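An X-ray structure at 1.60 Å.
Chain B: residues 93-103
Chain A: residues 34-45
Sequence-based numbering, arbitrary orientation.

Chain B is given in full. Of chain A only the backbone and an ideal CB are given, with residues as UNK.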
ATOM      1  N   GLU B  93       7.285   2.300   5.901  1.00 11.19           N
ATOM      2  CA  GLU B  93       7.202   3.368   4.908  1.00 11.31           C
ATOM      3  C   GLU B  93       5.989   4.249   5.249  1.00 11.05           C
ATOM      4  O   GLU B  93       5.001   3.751   5.809  1.00 13.03           O
ATOM      5  CB  GLU B  93       6.975   2.761   3.538  1.00 12.33           C
ATOM      6  CG  GLU B  93       8.126   1.921   3.020  1.00 13.75           C
ATOM      7  CD  GLU B  93       8.012   1.696   1.527  1.00 12.03           C
ATOM      8  OE1 GLU B  93       8.916   2.173   0.824  1.00 20.63           O
ATOM      9  OE2 GLU B  93       7.040   1.058   1.114  1.00 15.73           O
ATOM     10  N   ALA B  94       6.039   5.537   4.918  1.00 10.03           N
ATOM     11  CA  ALA B  94       4.939   6.444   5.201  1.00  9.59           C
ATOM     12  C   ALA B  94       4.726   7.365   4.026  1.00  9.51           C
ATOM     13  O   ALA B  94       5.696   7.668   3.303  1.00  9.80           O
ATOM     14  CB  ALA B  94       5.256   7.279   6.429  1.00 10.16           C
ATOM     15  N   PHE B  95       3.473   7.792   3.849  1.00  8.45           N
ATOM     16  CA  PHE B  95       3.059   8.535   2.633  1.00  8.89           C
ATOM     17  C   PHE B  95       1.959   9.530   2.933  1.00 10.05           C
ATOM     18  O   PHE B  95       1.173   9.377   3.893  1.00 10.68           O
ATOM     19  CB  PHE B  95       2.487   7.597   1.536  1.00  7.96           C
ATOM     20  CG  PHE B  95       3.366   6.413   1.190  1.00  8.63           C
ATOM     21  CD1 PHE B  95       3.340   5.252   1.972  1.00  9.23           C
ATOM     22  CD2 PHE B  95       4.195   6.440   0.074  1.00 11.25           C
ATOM     23  CE1 PHE B  95       4.140   4.165   1.660  1.00 11.32           C
ATOM     24  CE2 PHE B  95       4.998   5.339  -0.257  1.00 11.23           C
ATOM     25  CZ  PHE B  95       4.979   4.206   0.547  1.00 10.91           C
ATOM     26  N   GLU B  96       1.848  10.520   2.044  1.00 10.09           N
ATOM     27  CA  GLU B  96       0.691  11.399   1.970  1.00 11.94           C
ATOM     28  C   GLU B  96      -0.061  11.020   0.733  1.00 11.47           C
ATOM     29  O   GLU B  96       0.553  10.824  -0.336  1.00 11.67           O
ATOM     30  CB  GLU B  96       1.148  12.852   1.902  1.00 12.26           C
ATOM     31  CG  GLU B  96       1.634  13.369   3.251  1.00 13.42           C
ATOM     32  CD  GLU B  96       0.537  13.549   4.282  1.00 15.79           C
ATOM     33  OE1 GLU B  96      -0.646  13.767   3.916  1.00 15.67           O
ATOM     34  OE2 GLU B  96       0.889  13.476   5.489  1.00 17.96           O
ATOM     35  N   VAL B  97      -1.377  10.933   0.846  1.00 12.51           N
ATOM     36  CA  VAL B  97      -2.203  10.598  -0.321  1.00 13.04           C
ATOM     37  C   VAL B  97      -2.294  11.815  -1.238  1.00 13.27           C
ATOM     38  O   VAL B  97      -2.675  12.912  -0.773  1.00 14.33           O
ATOM     39  CB  VAL B  97      -3.612  10.130   0.106  1.00 13.29           C
ATOM     40  CG1 VAL B  97      -4.518   9.926  -1.123  1.00 14.48           C
ATOM     41  CG2 VAL B  97      -3.532   8.874   0.892  1.00 13.99           C
ATOM     42  N   VAL B  98      -1.944  11.655  -2.517  1.00 13.96           N
ATOM     43  CA  VAL B  98      -1.974  12.782  -3.471  1.00 14.91           C
ATOM     44  C   VAL B  98      -3.148  12.682  -4.445  1.00 14.52           C
ATOM     45  O   VAL B  98      -3.583  13.693  -5.012  1.00 16.69           O
ATOM     46  CB  VAL B  98      -0.613  13.044  -4.184  1.00 16.91           C
ATOM     47  CG1 VAL B  98       0.398  13.541  -3.189  1.00 19.46           C
ATOM     48  CG2 VAL B  98      -0.088  11.823  -4.840  1.00 18.47           C
ATOM     49  N   LEU B  99      -3.665  11.477  -4.618  1.00 14.10           N
ATOM     50  CA  LEU B  99      -4.822  11.243  -5.502  1.00 15.18           C
ATOM     51  C   LEU B  99      -5.570  10.065  -4.932  1.00 14.74           C
ATOM     52  O   LEU B  99      -4.973   9.074  -4.502  1.00 13.90           O
ATOM     53  CB  LEU B  99      -4.381  10.952  -6.933  1.00 14.72           C
ATOM     54  CG  LEU B  99      -5.362  11.325  -8.052  1.00 17.02           C
ATOM     55  CD1 LEU B  99      -5.483  12.867  -8.204  1.00 18.82           C
ATOM     56  CD2 LEU B  99      -4.909  10.714  -9.391  1.00 17.02           C
ATOM     57  N   ASP B 100      -6.896  10.169  -4.935  1.00 16.52           N
ATOM     58  CA  ASP B 100      -7.755   9.106  -4.456  1.00 17.51           C
ATOM     59  C   ASP B 100      -8.985   9.100  -5.342  1.00 18.69           C
ATOM     60  O   ASP B 100      -9.678  10.111  -5.444  1.00 20.52           O
ATOM     61  CB  ASP B 100      -8.122   9.408  -3.001  1.00 16.96           C
ATOM     62  CG  ASP B 100      -8.977   8.343  -2.339  1.00 18.55           C
ATOM     63  OD1 ASP B 100      -9.407   7.360  -3.006  1.00 15.44           O
ATOM     64  OD2 ASP B 100      -9.258   8.415  -1.116  1.00 20.65           O
ATOM     65  N   SER B 101      -9.274   7.955  -5.968  1.00 18.61           N
ATOM     66  CA  SER B 101     -10.462   7.836  -6.808  1.00 19.87           C
ATOM     67  C   SER B 101     -11.775   7.963  -6.029  1.00 20.59           C
ATOM     68  O   SER B 101     -12.830   8.162  -6.639  1.00 20.15           O
ATOM     69  CB  SER B 101     -10.439   6.524  -7.576  1.00 18.95           C
ATOM     70  OG  SER B 101     -10.479   5.411  -6.713  1.00 18.73           O
ATOM     71  N   GLU B 102     -11.697   7.848  -4.709  1.00 22.62           N
ATOM     72  CA  GLU B 102     -12.878   7.964  -3.851  1.00 24.85           C
ATOM     73  C   GLU B 102     -13.070   9.402  -3.389  1.00 26.39           C
ATOM     74  O   GLU B 102     -12.170  10.240  -3.530  1.00 26.41           O
ATOM     75  CB  GLU B 102     -12.740   7.059  -2.626  1.00 25.42           C
ATOM     76  CG  GLU B 102     -13.138   5.608  -2.841  1.00 28.06           C
ATOM     77  CD  GLU B 102     -14.559   5.441  -3.326  1.00 32.13           C
ATOM     78  OE1 GLU B 102     -15.483   6.035  -2.717  1.00 36.20           O
ATOM     79  OE2 GLU B 102     -14.760   4.709  -4.309  1.00 35.00           O
ATOM     80  N   GLY B 103     -14.256   9.652  -2.834  1.00 27.80           N
ATOM     81  CA  GLY B 103     -14.701  10.948  -2.350  1.00 31.51           C
ATOM     82  C   GLY B 103     -16.070  10.688  -1.724  1.00 32.87           C
ATOM     83  O   GLY B 103     -16.736  11.545  -1.115  1.00 33.42           O
TER
ATOM     84  N   UNK A  34     -14.585  -4.794 -12.092  1.00 21.99           N
ATOM     85  CA  UNK A  34     -13.821  -5.219 -10.941  1.00 20.80           C
ATOM     86  C   UNK A  34     -12.940  -4.138 -10.309  1.00 19.92           C
ATOM     87  O   UNK A  34     -12.352  -4.409  -9.271  1.00 20.44           O
ATOM     88  CB  UNK A  34     -12.944  -6.406 -11.346  1.00 20.80           C
ATOM     89  N   UNK A  35     -12.833  -2.951 -10.916  1.00 18.91           N
ATOM     90  CA  UNK A  35     -12.063  -1.835 -10.302  1.00 18.36           C
ATOM     91  C   UNK A  35     -12.768  -1.298  -9.059  1.00 18.07           C
ATOM     92  O   UNK A  35     -13.969  -0.978  -9.132  1.00 18.49           O
ATOM     93  CB  UNK A  35     -11.864  -0.700 -11.308  1.00 18.36           C
ATOM     94  N   UNK A  36     -12.027  -1.174  -7.956  1.00 17.02           N
ATOM     95  CA  UNK A  36     -12.554  -0.648  -6.703  1.00 15.97           C
ATOM     96  C   UNK A  36     -12.067   0.766  -6.419  1.00 16.65           C
ATOM     97  O   UNK A  36     -12.882   1.682  -6.310  1.00 17.33           O
ATOM     98  CB  UNK A  36     -12.166  -1.570  -5.545  1.00 15.97           C
ATOM     99  N   UNK A  37     -10.742   0.931  -6.345  1.00 16.82           N
ATOM    100  CA  UNK A  37     -10.191   2.214  -5.962  1.00 15.19           C
ATOM    101  C   UNK A  37      -8.724   2.314  -6.311  1.00 15.44           C
ATOM    102  O   UNK A  37      -8.030   1.309  -6.364  1.00 15.43           O
ATOM    103  CB  UNK A  37     -10.392   2.454  -4.464  1.00 15.19           C
ATOM    104  N   UNK A  38      -8.273   3.538  -6.548  1.00 15.65           N
ATOM    105  CA  UNK A  38      -6.856   3.777  -6.820  1.00 14.88           C
ATOM    106  C   UNK A  38      -6.381   4.928  -5.965  1.00 15.43           C
ATOM    107  O   UNK A  38      -7.107   5.904  -5.780  1.00 16.48           O
ATOM    108  CB  UNK A  38      -6.613   4.068  -8.302  1.00 14.88           C
ATOM    109  N   UNK A  39      -5.185   4.795  -5.402  1.00 13.95           N
ATOM    110  CA  UNK A  39      -4.588   5.856  -4.592  1.00 14.52           C
ATOM    111  C   UNK A  39      -3.192   6.092  -5.116  1.00 14.10           C
ATOM    112  O   UNK A  39      -2.510   5.127  -5.469  1.00 14.83           O
ATOM    113  CB  UNK A  39      -4.569   5.499  -3.104  1.00 14.52           C
ATOM    114  N   UNK A  40      -2.782   7.349  -5.226  1.00 12.35           N
ATOM    115  CA  UNK A  40      -1.384   7.653  -5.539  1.00 11.93           C
ATOM    116  C   UNK A  40      -0.798   8.182  -4.235  1.00 11.42           C
ATOM    117  O   UNK A  40      -1.349   9.122  -3.678  1.00 10.85           O
ATOM    118  CB  UNK A  40      -1.242   8.655  -6.687  1.00 11.93           C
ATOM    119  N   UNK A  41       0.288   7.563  -3.742  1.00  9.85           N
ATOM    120  CA  UNK A  41       0.885   7.898  -2.427  1.00  9.12           C
ATOM    121  C   UNK A  41       2.289   8.497  -2.632  1.00  9.97           C
ATOM    122  O   UNK A  41       3.171   7.890  -3.272  1.00  9.58           O
ATOM    123  CB  UNK A  41       0.961   6.659  -1.533  1.00  9.12           C
ATOM    124  N   UNK A  42       2.497   9.700  -2.094  1.00  9.63           N
ATOM    125  CA  UNK A  42       3.782  10.371  -2.187  1.00  9.73           C
ATOM    126  C   UNK A  42       4.555  10.020  -0.900  1.00 10.27           C
ATOM    127  O   UNK A  42       4.034  10.192   0.214  1.00  9.68           O
ATOM    128  CB  UNK A  42       3.617  11.882  -2.363  1.00  9.73           C
ATOM    129  N   UNK A  43       5.819   9.617  -1.032  1.00  9.29           N
ATOM    130  CA  UNK A  43       6.603   9.260   0.147  1.00  8.90           C
ATOM    131  C   UNK A  43       6.901  10.449   1.017  1.00 10.27           C
ATOM    132  O   UNK A  43       7.056  11.572   0.522  1.00 10.87           O
ATOM    133  CB  UNK A  43       7.915   8.592  -0.268  1.00  8.90           C
ATOM    134  N   UNK A  44       7.013  10.203   2.318  1.00  9.83           N
ATOM    135  CA  UNK A  44       7.456  11.318   3.173  1.00 10.11           C
ATOM    136  C   UNK A  44       8.893  11.753   2.910  1.00 10.29           C
ATOM    137  O   UNK A  44       9.177  12.959   2.970  1.00 10.36           O
ATOM    138  CB  UNK A  44       7.316  10.926   4.645  1.00 10.11           C
ATOM    139  N   UNK A  45       9.755  10.809   2.583  1.00 11.28           N
ATOM    140  CA  UNK A  45      11.119  11.105   2.168  1.00 11.63           C
ATOM    141  C   UNK A  45      11.166  11.174   0.640  1.00 12.35           C
ATOM    142  O   UNK A  45      10.918  10.175  -0.047  1.00 11.88           O
ATOM    143  CB  UNK A  45      12.095  10.054   2.701  1.00 11.63           C
TER

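Chain A runs antiparallel to strand 93-100 of chain B, and along its extended backbone positions 39 to 42 place their CB atoms on alternate faces of the shared sheet.

Position 34 has nothing of chain B within 5.5 Å of its CB, but its phi of 84° favours glycine, and Gly A34 it is. Position 35 points sideways with open space around it; only a long side chain could reach chain B. Phe A35 does so, its CZ 3.8 Å from Ser B101 OG. Position 36 is equally undemanding. Ile A36 points sideways, and its side chain stays well clear of chain B, while its O accepts a hydrogen bond from a water that also binds Ser B101 OG and Glu B102 OE2.

At position 37 the CB lies 3.7 Å from Ser B101 OG, and the carboxylate of Asp B100 waits farther along. A long basic residue suits, lysine or arginine, and the two carboxylate oxygens favour the latter. Arg A37, extended with every chi t, makes a paired salt bridge: NE to Asp B100 OD1 at 2.9 Å and NH2 to Asp B100 OD2 at 2.8 Å. Glu B102 CG lies over one face of its guanidinium.

Position 38 uses mainly its backbone: N donates to Ser B101 OG (2.9 Å) and O accepts from Ser B101 N (3.0 Å). Many residues would fit; Asn A38 has its ND2 satisfied elsewhere in the structure.

Position 39 shares a face with Val B97 and Asp B100, so a branched apolar residue is reasonable. Leu A39 puts CD2 4.0 Å from Val B97 CG1.

Position 40 sits at a beta bulge: its O accepts from Val B98 N (2.8 Å) and weakly from Leu B99 N (3.4 Å). Its CB is near Val B98 CG2 and Leu B99 CB, an apolar setting for valine, isoleucine or leucine. Val A40 brings CG1 to 3.6 Å from Val B98 CG2 and CG2 to 3.8 Å from Leu B99 CB.

Position 41 has its CB 3.6 Å from Phe B95 CB, with Val B97 beside it; a sizeable apolar residue fits. Leu A41 lays CD1 over one face of the Phe B95 ring and packs CD2 3.6 Å from Val B97 CG2.

At position 42 the CB lies 3.7 Å from Val B98 CG1 and 3.8 Å from Glu B96 O, suiting a long chain with an apolar stem. Arg A42 places its guanidinium face against Val B98 CG1.

Position 43 points away and forms a non-hydrogen-bonded pair with Phe B95, so its N makes no bond to chain B and a residue without an NH is tolerated, as are others; Pro A43 loses no bond to chain B by it. From position 44 a long basic chain, lysine or arginine, could reach the carboxylate of Glu B96, and Lys A44 NZ forms a salt bridge with Glu B96 OE2 at 3.4 Å, its hydrogen bond weak. Position 45 is unconstrained by chain B; it is Asn A45.

Chain A, residues 34-45: GFIRNLVLRPKN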
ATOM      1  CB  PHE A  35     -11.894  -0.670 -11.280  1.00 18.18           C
ATOM      2  CG  PHE A  35     -11.303   0.580 -10.656  1.00 19.44           C
ATOM      3  CD1 PHE A  35      -9.936   0.664 -10.409  1.00 19.14           C
ATOM      4  CD2 PHE A  35     -12.108   1.656 -10.319  1.00 21.23           C
ATOM      5  CE1 PHE A  35      -9.379   1.826  -9.824  1.00 20.70           C
ATOM      6  CE2 PHE A  35     -11.553   2.832  -9.760  1.00 20.47           C
ATOM      7  CZ  PHE A  35     -10.184   2.900  -9.524  1.00 21.18           C
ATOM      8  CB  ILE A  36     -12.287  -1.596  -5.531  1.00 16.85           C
ATOM      9  CG1 ILE A  36     -12.920  -2.963  -5.838  1.00 15.95           C
ATOM     10  CG2 ILE A  36     -12.917  -1.042  -4.254  1.00 14.87           C
ATOM     11  CD1 ILE A  36     -12.612  -4.108  -4.872  1.00 16.50           C
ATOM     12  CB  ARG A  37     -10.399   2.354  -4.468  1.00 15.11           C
ATOM     13  CG  ARG A  37      -9.986   3.681  -3.832  1.00 16.53           C
ATOM     14  CD  ARG A  37     -10.171   3.585  -2.358  1.00 16.69           C
ATOM     15  NE  ARG A  37      -9.994   4.841  -1.625  1.00 17.06           N
ATOM     16  CZ  ARG A  37     -10.208   4.953  -0.315  1.00 18.55           C
ATOM     17  NH1 ARG A  37     -10.615   3.905   0.383  1.00 19.15           N
ATOM     18  NH2 ARG A  37     -10.014   6.113   0.316  1.00 19.42           N
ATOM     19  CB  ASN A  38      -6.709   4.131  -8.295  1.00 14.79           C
ATOM     20  CG  ASN A  38      -5.302   4.493  -8.677  1.00 17.57           C
ATOM     21  OD1 ASN A  38      -4.975   5.697  -8.843  1.00 21.49           O
ATOM     22  ND2 ASN A  38      -4.471   3.477  -8.890  1.00 16.93           N
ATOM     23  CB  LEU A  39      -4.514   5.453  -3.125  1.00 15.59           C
ATOM     24  CG  LEU A  39      -5.955   5.405  -2.620  1.00 18.57           C
ATOM     25  CD1 LEU A  39      -6.371   3.988  -2.379  1.00 22.22           C
ATOM     26  CD2 LEU A  39      -6.150   6.319  -1.408  1.00 21.19           C
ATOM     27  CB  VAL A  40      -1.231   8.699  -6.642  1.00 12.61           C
ATOM     28  CG1 VAL A  40       0.245   8.975  -6.938  1.00 11.88           C
ATOM     29  CG2 VAL A  40      -1.963   8.255  -7.953  1.00 14.25           C
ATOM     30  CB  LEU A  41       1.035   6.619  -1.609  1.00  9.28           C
ATOM     31  CG  LEU A  41      -0.243   5.819  -1.473  1.00 11.86           C
ATOM     32  CD1 LEU A  41       0.038   4.498  -0.784  1.00 12.28           C
ATOM     33  CD2 LEU A  41      -1.310   6.620  -0.749  1.00 13.43           C
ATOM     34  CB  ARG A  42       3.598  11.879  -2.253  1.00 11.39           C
ATOM     35  CG  ARG A  42       4.890  12.654  -2.110  1.00 11.45           C
ATOM     36  CD  ARG A  42       4.738  14.173  -2.044  1.00 17.09           C
ATOM     37  NE  ARG A  42       3.718  14.635  -1.107  1.00 20.65           N
ATOM     38  CZ  ARG A  42       2.641  15.340  -1.515  1.00 25.42           C
ATOM     39  NH1 ARG A  42       2.500  15.643  -2.807  1.00 26.99           N
ATOM     40  NH2 ARG A  42       1.715  15.747  -0.654  1.00 29.13           N
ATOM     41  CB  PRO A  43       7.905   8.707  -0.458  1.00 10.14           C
ATOM     42  CG  PRO A  43       8.040   9.479  -1.760  1.00  8.64           C
ATOM     43  CD  PRO A  43       6.621   9.511  -2.271  1.00  9.77           C
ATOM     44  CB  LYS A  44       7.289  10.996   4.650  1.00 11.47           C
ATOM     45  CG  LYS A  44       5.853  10.789   5.063  1.00 12.33           C
ATOM     46  CD  LYS A  44       4.989  12.039   4.949  1.00 16.38           C
ATOM     47  CE  LYS A  44       5.427  13.111   5.913  1.00 22.25           C
ATOM     48  NZ  LYS A  44       4.193  13.896   6.334  1.00 27.12           N
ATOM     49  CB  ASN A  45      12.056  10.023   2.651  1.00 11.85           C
ATOM     50  CG  ASN A  45      13.439  10.233   2.146  1.00 13.30           C
ATOM     51  OD1 ASN A  45      13.795  11.333   1.741  1.00 15.87           O
ATOM     52  ND2 ASN A  45      14.202   9.188   2.098  1.00 12.21           N
TER
HETATM   53  O   HOH W   1     -12.978   4.636  -6.385  1.00 20.85           O
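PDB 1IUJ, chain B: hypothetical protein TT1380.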